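Local coordinates for protein short chain dehydrogenase/reductase (Acinetobacter baumannii, PDB 4IUY) that probably catalyses the NAD(P)-dependent oxidation or reduction of a substrate not yet identified, as a Rossmann-fold member of the short-chain dehydrogenase/reductase family, at residues L46-G51 against Y75-Y80; N202-A207 against Q256-I261; Y210-I215 against F237-D242; K230-R235 against G267-A272. All blocks are in the same frame, centred on the assembly; numbering follows the deposited sequence.

Interaction 1: residues L46-G51 against Y75-Y80; sequences LFAKEG and YGVQVY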
loop_
_atom_site.group_PDB
_atom_site.type_symbol
_atom_site.label_atom_id
_atom_site.label_comp_id
_atom_site.label_asym_id
_atom_site.label_seq_id
_atom_site.Cartn_x
_atom_site.Cartn_y
_atom_site.Cartn_z
ATOM N N LEU D 46 -14.706 28.086 -3.769
ATOM C CA LEU D 46 -15.560 26.921 -3.945
ATOM C C LEU D 46 -16.592 26.785 -2.807
ATOM O O LEU D 46 -17.787 26.655 -3.068
ATOM C CB LEU D 46 -14.713 25.641 -4.042
ATOM C CG LEU D 46 -15.535 24.347 -3.931
ATOM C CD1 LEU D 46 -16.440 24.201 -5.144
ATOM C CD2 LEU D 46 -14.661 23.127 -3.777
ATOM N N PHE D 47 -16.149 26.806 -1.550
ATOM C CA PHE D 47 -17.099 26.652 -0.442
ATOM C C PHE D 47 -18.046 27.870 -0.312
ATOM O O PHE D 47 -19.229 27.709 -0.024
ATOM C CB PHE D 47 -16.378 26.311 0.876
ATOM C CG PHE D 47 -15.964 24.849 0.972
ATOM C CD1 PHE D 47 -16.834 23.901 1.487
ATOM C CD2 PHE D 47 -14.738 24.420 0.481
ATOM C CE1 PHE D 47 -16.480 22.563 1.551
ATOM C CE2 PHE D 47 -14.372 23.077 0.539
ATOM C CZ PHE D 47 -15.248 22.143 1.069
ATOM N N ALA D 48 -17.541 29.066 -0.593
ATOM C CA ALA D 48 -18.381 30.270 -0.575
ATOM C C ALA D 48 -19.470 30.185 -1.645
ATOM O O ALA D 48 -20.626 30.475 -1.383
ATOM C CB ALA D 48 -17.530 31.526 -0.787
ATOM N N LYS D 49 -19.094 29.738 -2.840
ATOM C CA LYS D 49 -20.053 29.556 -3.918
ATOM C C LYS D 49 -21.131 28.550 -3.513
ATOM O O LYS D 49 -22.290 28.696 -3.885
ATOM C CB LYS D 49 -19.310 29.098 -5.166
ATOM C CG LYS D 49 -19.964 29.368 -6.501
ATOM C CD LYS D 49 -19.289 28.487 -7.526
ATOM C CE LYS D 49 -17.754 28.526 -7.328
ATOM N NZ LYS D 49 -17.030 27.426 -8.034
ATOM N N GLU D 50 -20.756 27.558 -2.710
ATOM C CA GLU D 50 -21.715 26.568 -2.224
ATOM C C GLU D 50 -22.469 27.045 -0.960
ATOM O O GLU D 50 -23.107 26.243 -0.274
ATOM C CB GLU D 50 -21.032 25.211 -1.970
ATOM C CG GLU D 50 -20.517 24.552 -3.246
ATOM C CD GLU D 50 -21.638 24.348 -4.247
ATOM O OE1 GLU D 50 -22.699 23.838 -3.836
ATOM O OE2 GLU D 50 -21.483 24.756 -5.424
ATOM N N GLY D 51 -22.359 28.341 -0.645
ATOM C CA GLY D 51 -23.122 28.945 0.443
ATOM C C GLY D 51 -22.540 28.752 1.835
ATOM O O GLY D 51 -23.216 28.975 2.821
ATOM N N TYR D 75 -20.767 36.282 -3.181
ATOM C CA TYR D 75 -21.485 35.143 -2.607
ATOM C C TYR D 75 -22.272 35.467 -1.355
ATOM O O TYR D 75 -23.123 34.687 -0.954
ATOM C CB TYR D 75 -20.551 33.967 -2.349
ATOM C CG TYR D 75 -19.748 33.627 -3.559
ATOM C CD1 TYR D 75 -20.370 33.155 -4.706
ATOM C CD2 TYR D 75 -18.362 33.762 -3.559
ATOM C CE1 TYR D 75 -19.631 32.841 -5.842
ATOM C CE2 TYR D 75 -17.616 33.459 -4.681
ATOM C CZ TYR D 75 -18.252 32.996 -5.826
ATOM O OH TYR D 75 -17.499 32.681 -6.945
ATOM N N GLY D 76 -21.980 36.616 -0.746
ATOM C CA GLY D 76 -22.686 37.089 0.430
ATOM C C GLY D 76 -22.559 36.225 1.678
ATOM O O GLY D 76 -23.430 36.260 2.539
ATOM N N VAL D 77 -21.479 35.454 1.784
ATOM C CA VAL D 77 -21.212 34.654 2.983
ATOM C C VAL D 77 -20.329 35.401 4.007
ATOM O O VAL D 77 -19.699 36.400 3.684
ATOM C CB VAL D 77 -20.540 33.310 2.592
ATOM C CG1 VAL D 77 -21.408 32.582 1.594
ATOM C CG2 VAL D 77 -19.164 33.551 2.003
ATOM N N GLN D 78 -20.278 34.905 5.238
ATOM C CA GLN D 78 -19.364 35.437 6.250
ATOM C C GLN D 78 -17.905 35.109 5.912
ATOM O O GLN D 78 -17.596 33.981 5.472
ATOM C CB GLN D 78 -19.710 34.862 7.625
ATOM C CG GLN D 78 -21.094 35.255 8.101
ATOM C CD GLN D 78 -21.243 36.760 8.106
ATOM O OE1 GLN D 78 -21.978 37.326 7.279
ATOM N NE2 GLN D 78 -20.530 37.428 9.023
ATOM N N VAL D 79 -17.013 36.090 6.065
ATOM C CA VAL D 79 -15.575 35.834 5.889
ATOM C C VAL D 79 -14.775 36.396 7.065
ATOM O O VAL D 79 -14.885 37.559 7.400
ATOM C CB VAL D 79 -15.006 36.459 4.596
ATOM C CG1 VAL D 79 -13.567 36.057 4.417
ATOM C CG2 VAL D 79 -15.790 36.025 3.400
ATOM N N TYR D 80 -13.957 35.559 7.680
ATOM C CA TYR D 80 -13.057 36.010 8.725
ATOM C C TYR D 80 -11.633 35.770 8.223
ATOM O O TYR D 80 -11.350 34.738 7.648
ATOM C CB TYR D 80 -13.305 35.240 10.013
ATOM C CG TYR D 80 -14.669 35.473 10.620
ATOM C CD1 TYR D 80 -14.859 36.448 11.598
ATOM C CD2 TYR D 80 -15.783 34.716 10.210
ATOM C CE1 TYR D 80 -16.114 36.672 12.165
ATOM C CE2 TYR D 80 -17.056 34.938 10.769
ATOM C CZ TYR D 80 -17.213 35.915 11.755
ATOM O OH TYR D 80 -18.462 36.148 12.331
HETATM O O HOH W 1 -23.411 31.515 -1.887
#
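Ala48 touches both Tyr75 and Val77 through its methyl group: CB lies 3.7 Å from CD2 of Tyr75, and the same Ala48 CB is 3.8 Å from CG2 of Val77. Its carbonyl also takes part. A water donates to Ala48 O at 3.0 Å and, more weakly, to Tyr75 O, joining the backbones where two helices end. Lys49 comes next and runs alongside the tyrosine, the two side chains pointing the same way. Its CB stands over the ring face, 4.2 Å from the Tyr75 centroid and 27° off the normal, a CH-pi contact, while Lys49 CG approaches Tyr75 CE1 at 3.6 Å. With CG turned opposite the backbone N (chi1 -156°), the aliphatic part of the lysine follows the ring before a bend at chi3 carries the amino end away. The phenol OH is held by Glu45, one turn back on helix 38-49. The contact packs the ends of two neighbouring helices of the Rossmann fold together: helix 38-49 ends against the last turn of helix 65-75, and the chain beyond the tyrosine passes through Val77 into strand 79-83 at the edge of the parallel sheet. Ile71 of helix 65-75 packs on both Ala48 and Val77. Gly51 closes the first helix as the C-prime residue of a Schellman motif, phi 82°, its N donating to Ala48 O at 2.8 Å while Ala52 N reaches Phe47 O. Ala48 O thus accepts from both a turn amide and the water. The backbone C of Gly51 lies 4.0 Å from Val77 CG1.

Interaction 2: residues N202-A207 against Q256-I261; sequences NVNAIA and QGITGI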
loop_
_atom_site.group_PDB
_atom_site.type_symbol
_atom_site.label_atom_id
_atom_site.label_comp_id
_atom_site.label_asym_id
_atom_site.label_seq_id
_atom_site.Cartn_x
_atom_site.Cartn_y
_atom_site.Cartn_z
ATOM N N ASN D 202 -14.719 12.899 11.471
ATOM C CA ASN D 202 -14.015 12.079 10.492
ATOM C C ASN D 202 -12.802 12.838 9.885
ATOM O O ASN D 202 -12.819 14.071 9.746
ATOM C CB ASN D 202 -14.962 11.513 9.407
ATOM C CG ASN D 202 -15.633 12.596 8.576
ATOM O OD1 ASN D 202 -15.742 13.751 9.003
ATOM N ND2 ASN D 202 -16.101 12.222 7.379
ATOM N N VAL D 203 -11.759 12.089 9.535
ATOM C CA VAL D 203 -10.503 12.678 9.108
ATOM C C VAL D 203 -10.042 11.994 7.819
ATOM O O VAL D 203 -9.806 10.781 7.788
ATOM C CB VAL D 203 -9.413 12.530 10.192
ATOM C CG1 VAL D 203 -8.142 13.263 9.770
ATOM C CG2 VAL D 203 -9.919 13.062 11.573
ATOM N N ASN D 204 -9.920 12.785 6.757
ATOM C CA ASN D 204 -9.558 12.264 5.443
ATOM C C ASN D 204 -8.545 13.138 4.719
ATOM O O ASN D 204 -8.284 14.281 5.109
ATOM C CB ASN D 204 -10.804 12.086 4.584
ATOM C CG ASN D 204 -11.721 11.040 5.132
ATOM O OD1 ASN D 204 -11.450 9.834 5.031
ATOM N ND2 ASN D 204 -12.785 11.485 5.786
ATOM N N ALA D 205 -7.969 12.590 3.658
ATOM C CA ALA D 205 -6.944 13.292 2.910
ATOM C C ALA D 205 -7.269 13.369 1.432
ATOM O O ALA D 205 -7.915 12.494 0.880
ATOM C CB ALA D 205 -5.558 12.599 3.123
ATOM N N ILE D 206 -6.791 14.424 0.794
ATOM C CA ILE D 206 -6.804 14.524 -0.645
ATOM C C ILE D 206 -5.374 14.682 -1.136
ATOM O O ILE D 206 -4.619 15.519 -0.616
ATOM C CB ILE D 206 -7.633 15.724 -1.104
ATOM C CG1 ILE D 206 -9.096 15.483 -0.712
ATOM C CG2 ILE D 206 -7.467 15.909 -2.626
ATOM C CD1 ILE D 206 -10.004 16.691 -0.858
ATOM N N ALA D 207 -5.007 13.869 -2.125
ATOM C CA ALA D 207 -3.658 13.845 -2.670
ATOM C C ALA D 207 -3.664 14.304 -4.127
ATOM O O ALA D 207 -3.902 13.518 -5.032
ATOM C CB ALA D 207 -3.069 12.420 -2.565
ATOM N N GLN D 256 -19.813 11.187 5.504
ATOM C CA GLN D 256 -19.756 10.906 6.927
ATOM C C GLN D 256 -19.361 9.460 7.252
ATOM O O GLN D 256 -18.782 9.218 8.307
ATOM C CB GLN D 256 -21.044 11.327 7.646
ATOM C CG GLN D 256 -22.279 10.569 7.271
ATOM C CD GLN D 256 -23.480 11.038 8.071
ATOM O OE1 GLN D 256 -24.510 11.422 7.507
ATOM N NE2 GLN D 256 -23.345 11.026 9.402
ATOM N N GLY D 257 -19.638 8.517 6.348
ATOM C CA GLY D 257 -19.264 7.125 6.579
ATOM C C GLY D 257 -17.823 6.807 6.188
ATOM O O GLY D 257 -17.370 5.663 6.235
ATOM N N ILE D 258 -17.104 7.841 5.781
ATOM C CA ILE D 258 -15.752 7.712 5.283
ATOM C C ILE D 258 -14.804 8.372 6.245
ATOM O O ILE D 258 -14.943 9.544 6.517
ATOM C CB ILE D 258 -15.599 8.442 3.915
ATOM C CG1 ILE D 258 -16.560 7.872 2.882
ATOM C CG2 ILE D 258 -14.142 8.402 3.409
ATOM C CD1 ILE D 258 -16.446 8.592 1.535
ATOM N N THR D 259 -13.839 7.629 6.759
ATOM C CA THR D 259 -12.798 8.232 7.576
ATOM C C THR D 259 -11.495 7.457 7.405
ATOM O O THR D 259 -11.518 6.222 7.298
ATOM C CB THR D 259 -13.188 8.354 9.080
ATOM O OG1 THR D 259 -12.293 9.276 9.723
ATOM C CG2 THR D 259 -13.120 7.008 9.818
ATOM N N GLY D 260 -10.378 8.183 7.358
ATOM C CA GLY D 260 -9.069 7.554 7.293
ATOM C C GLY D 260 -8.547 7.222 5.911
ATOM O O GLY D 260 -7.681 6.366 5.783
ATOM N N ILE D 261 -9.059 7.886 4.878
ATOM C CA ILE D 261 -8.663 7.548 3.519
ATOM C C ILE D 261 -7.956 8.703 2.841
ATOM O O ILE D 261 -8.065 9.853 3.270
ATOM C CB ILE D 261 -9.871 7.097 2.633
ATOM C CG1 ILE D 261 -10.682 8.296 2.173
ATOM C CG2 ILE D 261 -10.767 6.090 3.383
ATOM C CD1 ILE D 261 -11.584 7.984 1.028
#
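Backbone bonds tie Val203 and Ala205 of strand 202-208 to the chain that leads into strand 262-265, the last strand of the Rossmann sheet. Gly260 N donates to Val203 O at 2.7 Å, and Ala205 N to Ile261 O at 2.8 Å, which begins the parallel pairing of the two strands. Gly260 has phi 88°, a conformation that calls for glycine here. Between main chain and side chain the traffic is denser. Val203 N gives an almost straight bond (170°) to Thr259 OG1 at 2.9 Å; the hydroxyl is swung opposite its own backbone N, chi1 -164°, and stands where a carbonyl would be in regular strand pairing. Two amides converge on Ile258 O. Asn202 ND2 meets it at 3.0 Å nearly in line with the C=O, whereas Asn204 ND2, also 3.0 Å from Ile258 O, comes from above the carbonyl plane. The other end of the Asn204 amide accepts from Ile261 N, its OD1 lying 3.1 Å away. Carbon also crowds the Asn204 oxygen: Ile258 CG2 rests 3.5 Å from Asn204 OD1, with Ile261 CG1 close to the same atom. Ile258 and Ile261 also pack on Pro246 and Ile263 of a second subunit, so this loop belongs to a subunit interface. Asn202 OD1 bonds to Ser159 OG of the neighbouring strand. Both asparagine amides are therefore used at oxygen and nitrogen alike, which fixes their rotation and satisfies the buried main-chain groups of an irregular loop that regular sheet bonds do not serve.

Interaction 3: residues Y210-I215 against F237-D242; sequences YMITEI and FVEFDD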
loop_
_atom_site.group_PDB
_atom_site.type_symbol
_atom_site.label_atom_id
_atom_site.label_comp_id
_atom_site.label_asym_id
_atom_site.label_seq_id
_atom_site.Cartn_x
_atom_site.Cartn_y
_atom_site.Cartn_z
ATOM N N TYR D 210 0.414 16.762 -9.920
ATOM C CA TYR D 210 1.032 18.034 -10.244
ATOM C C TYR D 210 0.028 19.021 -10.800
ATOM O O TYR D 210 -0.607 18.786 -11.827
ATOM C CB TYR D 210 2.193 17.861 -11.217
ATOM C CG TYR D 210 3.393 17.183 -10.606
ATOM C CD1 TYR D 210 4.381 17.921 -9.959
ATOM C CD2 TYR D 210 3.540 15.805 -10.661
ATOM C CE1 TYR D 210 5.495 17.289 -9.395
ATOM C CE2 TYR D 210 4.640 15.172 -10.094
ATOM C CZ TYR D 210 5.608 15.906 -9.478
ATOM O OH TYR D 210 6.681 15.246 -8.928
HETATM N N MSE D 211 -0.113 20.135 -10.102
HETATM C CA MSE D 211 -1.079 21.137 -10.507
HETATM C C MSE D 211 -0.426 22.224 -11.292
HETATM O O MSE D 211 0.640 22.714 -10.924
HETATM C CB MSE D 211 -1.789 21.713 -9.303
HETATM C CG MSE D 211 -2.614 20.644 -8.642
HETATM SE SE MSE D 211 -3.357 21.255 -7.009
HETATM C CE MSE D 211 -1.780 21.297 -5.878
ATOM N N ILE D 212 -1.062 22.582 -12.398
ATOM C CA ILE D 212 -0.550 23.657 -13.208
ATOM C C ILE D 212 -0.661 24.995 -12.447
ATOM O O ILE D 212 -1.733 25.607 -12.351
ATOM C CB ILE D 212 -1.179 23.637 -14.619
ATOM C CG1 ILE D 212 -0.727 24.874 -15.391
ATOM C CG2 ILE D 212 -2.700 23.516 -14.542
ATOM C CD1 ILE D 212 0.779 24.975 -15.508
ATOM N N THR D 213 0.468 25.385 -11.853
ATOM C CA THR D 213 0.570 26.597 -11.046
ATOM C C THR D 213 1.758 27.436 -11.516
ATOM O O THR D 213 2.473 27.044 -12.448
ATOM C CB THR D 213 0.770 26.286 -9.549
ATOM O OG1 THR D 213 2.089 25.772 -9.331
ATOM C CG2 THR D 213 -0.264 25.284 -9.054
ATOM N N GLU D 214 1.970 28.581 -10.867
ATOM C CA GLU D 214 2.999 29.537 -11.295
ATOM C C GLU D 214 4.356 29.447 -10.582
ATOM O O GLU D 214 5.359 29.966 -11.077
ATOM C CB GLU D 214 2.440 30.958 -11.196
ATOM C CG GLU D 214 1.060 31.090 -11.842
ATOM C CD GLU D 214 1.023 30.562 -13.275
ATOM O OE1 GLU D 214 0.071 29.828 -13.617
ATOM O OE2 GLU D 214 1.948 30.875 -14.058
ATOM N N ILE D 215 4.384 28.801 -9.421
ATOM C CA ILE D 215 5.633 28.575 -8.694
ATOM C C ILE D 215 6.461 27.503 -9.415
ATOM O O ILE D 215 7.677 27.389 -9.218
ATOM C CB ILE D 215 5.383 28.165 -7.230
ATOM C CG1 ILE D 215 4.147 28.880 -6.682
ATOM C CG2 ILE D 215 6.612 28.466 -6.378
ATOM C CD1 ILE D 215 3.769 28.465 -5.280
ATOM N N PHE D 237 -2.097 17.858 -16.654
ATOM C CA PHE D 237 -1.792 18.160 -15.272
ATOM C C PHE D 237 -3.126 18.390 -14.571
ATOM O O PHE D 237 -4.162 18.530 -15.210
ATOM C CB PHE D 237 -0.858 19.378 -15.152
ATOM C CG PHE D 237 0.536 19.118 -15.652
ATOM C CD1 PHE D 237 1.328 18.145 -15.053
ATOM C CD2 PHE D 237 1.058 19.836 -16.711
ATOM C CE1 PHE D 237 2.614 17.891 -15.509
ATOM C CE2 PHE D 237 2.343 19.589 -17.172
ATOM C CZ PHE D 237 3.122 18.615 -16.571
ATOM N N VAL D 238 -3.080 18.401 -13.254
ATOM C CA VAL D 238 -4.268 18.546 -12.422
ATOM C C VAL D 238 -4.789 19.967 -12.443
ATOM O O VAL D 238 -4.012 20.908 -12.351
ATOM C CB VAL D 238 -3.932 18.129 -10.993
ATOM C CG1 VAL D 238 -5.133 18.304 -10.070
ATOM C CG2 VAL D 238 -3.361 16.667 -11.006
ATOM N N GLU D 239 -6.090 20.118 -12.670
ATOM C CA GLU D 239 -6.758 21.416 -12.571
ATOM C C GLU D 239 -7.388 21.534 -11.201
ATOM O O GLU D 239 -7.873 20.528 -10.668
ATOM C CB GLU D 239 -7.865 21.529 -13.619
ATOM C CG GLU D 239 -7.375 21.437 -15.055
ATOM C CD GLU D 239 -6.715 22.710 -15.541
ATOM O OE1 GLU D 239 -6.744 23.721 -14.809
ATOM O OE2 GLU D 239 -6.167 22.707 -16.664
ATOM N N PHE D 240 -7.465 22.757 -10.668
ATOM C CA PHE D 240 -8.091 23.000 -9.351
ATOM C C PHE D 240 -9.510 22.413 -9.280
ATOM O O PHE D 240 -9.906 21.842 -8.282
ATOM C CB PHE D 240 -8.142 24.502 -9.061
ATOM C CG PHE D 240 -6.810 25.103 -8.696
ATOM C CD1 PHE D 240 -5.776 24.306 -8.216
ATOM C CD2 PHE D 240 -6.588 26.468 -8.854
ATOM C CE1 PHE D 240 -4.568 24.856 -7.883
ATOM C CE2 PHE D 240 -5.376 27.033 -8.528
ATOM C CZ PHE D 240 -4.363 26.230 -8.032
ATOM N N ASP D 241 -10.260 22.573 -10.363
ATOM C CA ASP D 241 -11.609 22.042 -10.484
ATOM C C ASP D 241 -11.701 20.542 -10.289
ATOM O O ASP D 241 -12.753 20.042 -9.858
ATOM C CB ASP D 241 -12.221 22.396 -11.846
ATOM C CG ASP D 241 -12.769 23.797 -11.891
ATOM O OD1 ASP D 241 -13.086 24.349 -10.812
ATOM O OD2 ASP D 241 -12.912 24.333 -13.005
ATOM N N ASP D 242 -10.611 19.825 -10.584
ATOM C CA ASP D 242 -10.625 18.371 -10.400
ATOM C C ASP D 242 -10.852 17.993 -8.934
ATOM O O ASP D 242 -11.282 16.870 -8.657
ATOM C CB ASP D 242 -9.325 17.724 -10.914
ATOM C CG ASP D 242 -9.167 17.843 -12.431
ATOM O OD1 ASP D 242 -10.198 18.002 -13.129
ATOM O OD2 ASP D 242 -8.008 17.782 -12.922
#
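Met211 and Val238 form a single isolated beta bridge between two loops, one leaving strand 202-208 of the Rossmann sheet, the other leading to helix 244-251. In between lie helices 217-221 and 223-231, a region that in short-chain dehydrogenases commonly shapes the substrate pocket. Val238 uses both its N and its O in the bridge, in the pattern of a parallel pair. Its N donates to Tyr210 O at 2.9 Å, and its O accepts a weak bond of 3.4 Å from Ile212 N. The same Val238 O receives a CA-H...O contact from Met211 CA at 3.5 Å. Further along, Glu239 N is taken up within its own loop by Asp242 OD2 at 3.0 Å, met from above the carboxylate plane, while Asp242 N returns to Glu239 O at 2.8 Å; the two bonds together hold this turn just ahead of helix 244-251. Tyr210 OH bonds to Asn172 and Thr213 OG1 to Asn216, so neither hydroxyl depends on the facing loop. Carbon contacts fill the sides of the bridge. Tyr210 CB lies 3.9 Å from Phe237 CD1, with Leu228 of helix 223-231 touching both aromatic side chains. Ile212 and Glu239 run alongside each other. Met211, a selenomethionine, crosses Val238 at a slant, its CG 3.7 Å from Val238 CB. With CG opposite the carbonyl carbon (chi1 -65°) and chi2 extended, the selenium arrives at Phe240, whose ring also meets His42; the chain bends only at chi3. There Met211 SE lies in the ring plane, 3.9 Å from Phe240 CE1, as an edge-on Met-aromatic contact.

Interaction 4: residues K230-R235 against G267-A272; sequences KKIPTR and GGHSAA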
loop_
_atom_site.group_PDB
_atom_site.type_symbol
_atom_site.label_atom_id
_atom_site.label_comp_id
_atom_site.label_asym_id
_atom_site.label_seq_id
_atom_site.Cartn_x
_atom_site.Cartn_y
_atom_site.Cartn_z
ATOM N N LYS D 230 3.484 13.303 -21.042
ATOM C CA LYS D 230 3.154 12.086 -21.789
ATOM C C LYS D 230 3.136 10.830 -20.932
ATOM O O LYS D 230 2.550 9.826 -21.327
ATOM C CB LYS D 230 4.068 11.867 -23.004
ATOM C CG LYS D 230 3.694 12.636 -24.250
ATOM C CD LYS D 230 4.320 11.965 -25.476
ATOM C CE LYS D 230 3.835 12.576 -26.791
ATOM N NZ LYS D 230 4.447 11.919 -27.997
ATOM N N LYS D 231 3.703 10.901 -19.732
ATOM C CA LYS D 231 3.706 9.736 -18.838
ATOM C C LYS D 231 2.359 9.659 -18.138
ATOM O O LYS D 231 1.870 8.570 -17.844
ATOM C CB LYS D 231 4.818 9.825 -17.779
ATOM C CG LYS D 231 6.264 10.037 -18.278
ATOM C CD LYS D 231 6.925 8.836 -18.951
ATOM C CE LYS D 231 8.425 9.142 -19.185
ATOM N NZ LYS D 231 9.172 8.142 -20.015
ATOM N N ILE D 232 1.752 10.820 -17.879
ATOM C CA ILE D 232 0.458 10.867 -17.191
ATOM C C ILE D 232 -0.660 10.327 -18.099
ATOM O O ILE D 232 -0.835 10.817 -19.212
ATOM C CB ILE D 232 0.106 12.311 -16.758
ATOM C CG1 ILE D 232 1.176 12.872 -15.813
ATOM C CG2 ILE D 232 -1.251 12.355 -16.064
ATOM C CD1 ILE D 232 0.993 14.343 -15.483
ATOM N N PRO D 233 -1.432 9.337 -17.613
ATOM C CA PRO D 233 -2.428 8.660 -18.459
ATOM C C PRO D 233 -3.393 9.603 -19.162
ATOM O O PRO D 233 -3.598 9.447 -20.359
ATOM C CB PRO D 233 -3.186 7.764 -17.463
ATOM C CG PRO D 233 -2.187 7.454 -16.412
ATOM C CD PRO D 233 -1.393 8.757 -16.256
ATOM N N THR D 234 -3.951 10.582 -18.465
ATOM C CA THR D 234 -4.814 11.548 -19.142
ATOM C C THR D 234 -4.042 12.601 -19.917
ATOM O O THR D 234 -4.640 13.424 -20.606
ATOM C CB THR D 234 -5.676 12.327 -18.173
ATOM O OG1 THR D 234 -4.813 13.070 -17.319
ATOM C CG2 THR D 234 -6.561 11.413 -17.363
ATOM N N ARG D 235 -2.723 12.625 -19.742
ATOM C CA ARG D 235 -1.892 13.636 -20.389
ATOM C C ARG D 235 -2.307 15.087 -20.104
ATOM O O ARG D 235 -2.228 15.968 -20.961
ATOM C CB ARG D 235 -1.789 13.357 -21.875
ATOM C CG ARG D 235 -1.015 12.089 -22.114
ATOM C CD ARG D 235 -0.883 11.789 -23.542
ATOM N NE ARG D 235 -0.151 10.548 -23.767
ATOM C CZ ARG D 235 0.211 10.129 -24.979
ATOM N NH1 ARG D 235 -0.089 10.853 -26.056
ATOM N NH2 ARG D 235 0.880 8.998 -25.112
ATOM N N GLY D 267 -5.297 12.109 -12.410
ATOM C CA GLY D 267 -5.444 11.627 -13.784
ATOM C C GLY D 267 -4.645 10.348 -14.048
ATOM O O GLY D 267 -4.228 10.082 -15.182
ATOM N N GLY D 268 -4.442 9.554 -12.992
ATOM C CA GLY D 268 -3.783 8.268 -13.096
ATOM C C GLY D 268 -2.272 8.306 -13.000
ATOM O O GLY D 268 -1.620 7.263 -13.148
ATOM N N HIS D 269 -1.723 9.485 -12.696
ATOM C CA HIS D 269 -0.275 9.666 -12.642
ATOM C C HIS D 269 0.441 8.610 -11.755
ATOM O O HIS D 269 1.444 7.999 -12.169
ATOM C CB HIS D 269 0.072 11.073 -12.157
ATOM C CG HIS D 269 1.485 11.469 -12.444
ATOM N ND1 HIS D 269 2.010 12.689 -12.075
ATOM C CD2 HIS D 269 2.473 10.819 -13.105
ATOM C CE1 HIS D 269 3.273 12.755 -12.457
ATOM N NE2 HIS D 269 3.574 11.641 -13.098
ATOM N N SER D 270 -0.086 8.384 -10.558
ATOM C CA SER D 270 0.547 7.467 -9.616
ATOM C C SER D 270 0.435 5.987 -10.043
ATOM O O SER D 270 1.128 5.133 -9.505
ATOM C CB SER D 270 -0.060 7.636 -8.223
ATOM O OG SER D 270 -1.432 7.291 -8.283
ATOM N N ALA D 271 -0.454 5.707 -10.996
ATOM C CA ALA D 271 -0.658 4.366 -11.532
ATOM C C ALA D 271 0.118 4.172 -12.819
ATOM O O ALA D 271 0.117 3.092 -13.376
ATOM C CB ALA D 271 -2.113 4.103 -11.779
ATOM N N ALA D 272 0.754 5.233 -13.298
ATOM C CA ALA D 272 1.391 5.214 -14.608
ATOM C C ALA D 272 2.467 4.136 -14.686
ATOM O O ALA D 272 3.059 3.777 -13.664
ATOM C CB ALA D 272 1.958 6.581 -14.934
#
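Gly267 turns its carbonyl into the Pro233-Thr234 corner. Its O accepts a weak bond from Thr234 N at 3.3 Å and is also 3.3 Å from Pro233 CD, with Thr234 CG2 lying beside it. Its positive phi suits glycine, and its CA packs beside the same Thr234 CG2. Gly268, also at positive phi (87°), lays its own carbonyl against the proline ring: Gly268 O is 3.3 Å from Pro233 CG. The two glycine carbonyls thus lie against the CB, CG and CD atoms of the proline ring. Asp266 holds the bend, its carboxylate accepting from Gly268 N and Ser270 N. His269 then carries its imidazole over Ile232. The ring is set opposite its backbone N, chi1 -163°, and Ile232 CG1 sits above its centre, 3.6 Å from the His269 centroid and only 9° off the normal, a CH-pi contact; Ile232 CD1 reaches the ND1 side of the same face. Ala271, in the 3-10 turn, uses its O on Thr171 of a third subunit. Ala272 comes back to the contact, its CB 3.5 Å from Lys231 O and 4.2 Å from Pro233 CD. On the facing segment, Ile232 to Arg235 form a type I beta turn, closed by Arg235 N to Ile232 O at 2.7 Å, directly after helix 223-231. Ala197 of the second subunit packs on Pro233. An Asp-Gly-Gly corner just after the last strand of the sheet is a familiar feature of short-chain dehydrogenases; here it meets the exit of helix 223-231 at the border with neighbouring subunits.

Interaction 1 comes first in the chain and closes before the others open, near the outer strand 79-83 of the seven-stranded parallel sheet. Interaction 2 lies toward the opposite edge, joining strand 202-208 to the approach of strand 262-265, with its centre about 23 Å from that of interaction 1. Interaction 3 is nested inside the loop that interaction 2 closes, whereas interaction 4 crosses both along the sequence. Interactions 3 and 4 have centres about 14 Å apart and touch: Tyr210 packs on His269 and Phe237 on Ile232, joining both contacts beside helix 223-231. Interactions 2 and 4 also touch the second subunit, so the C-terminal half serves both the probable substrate region and the oligomer.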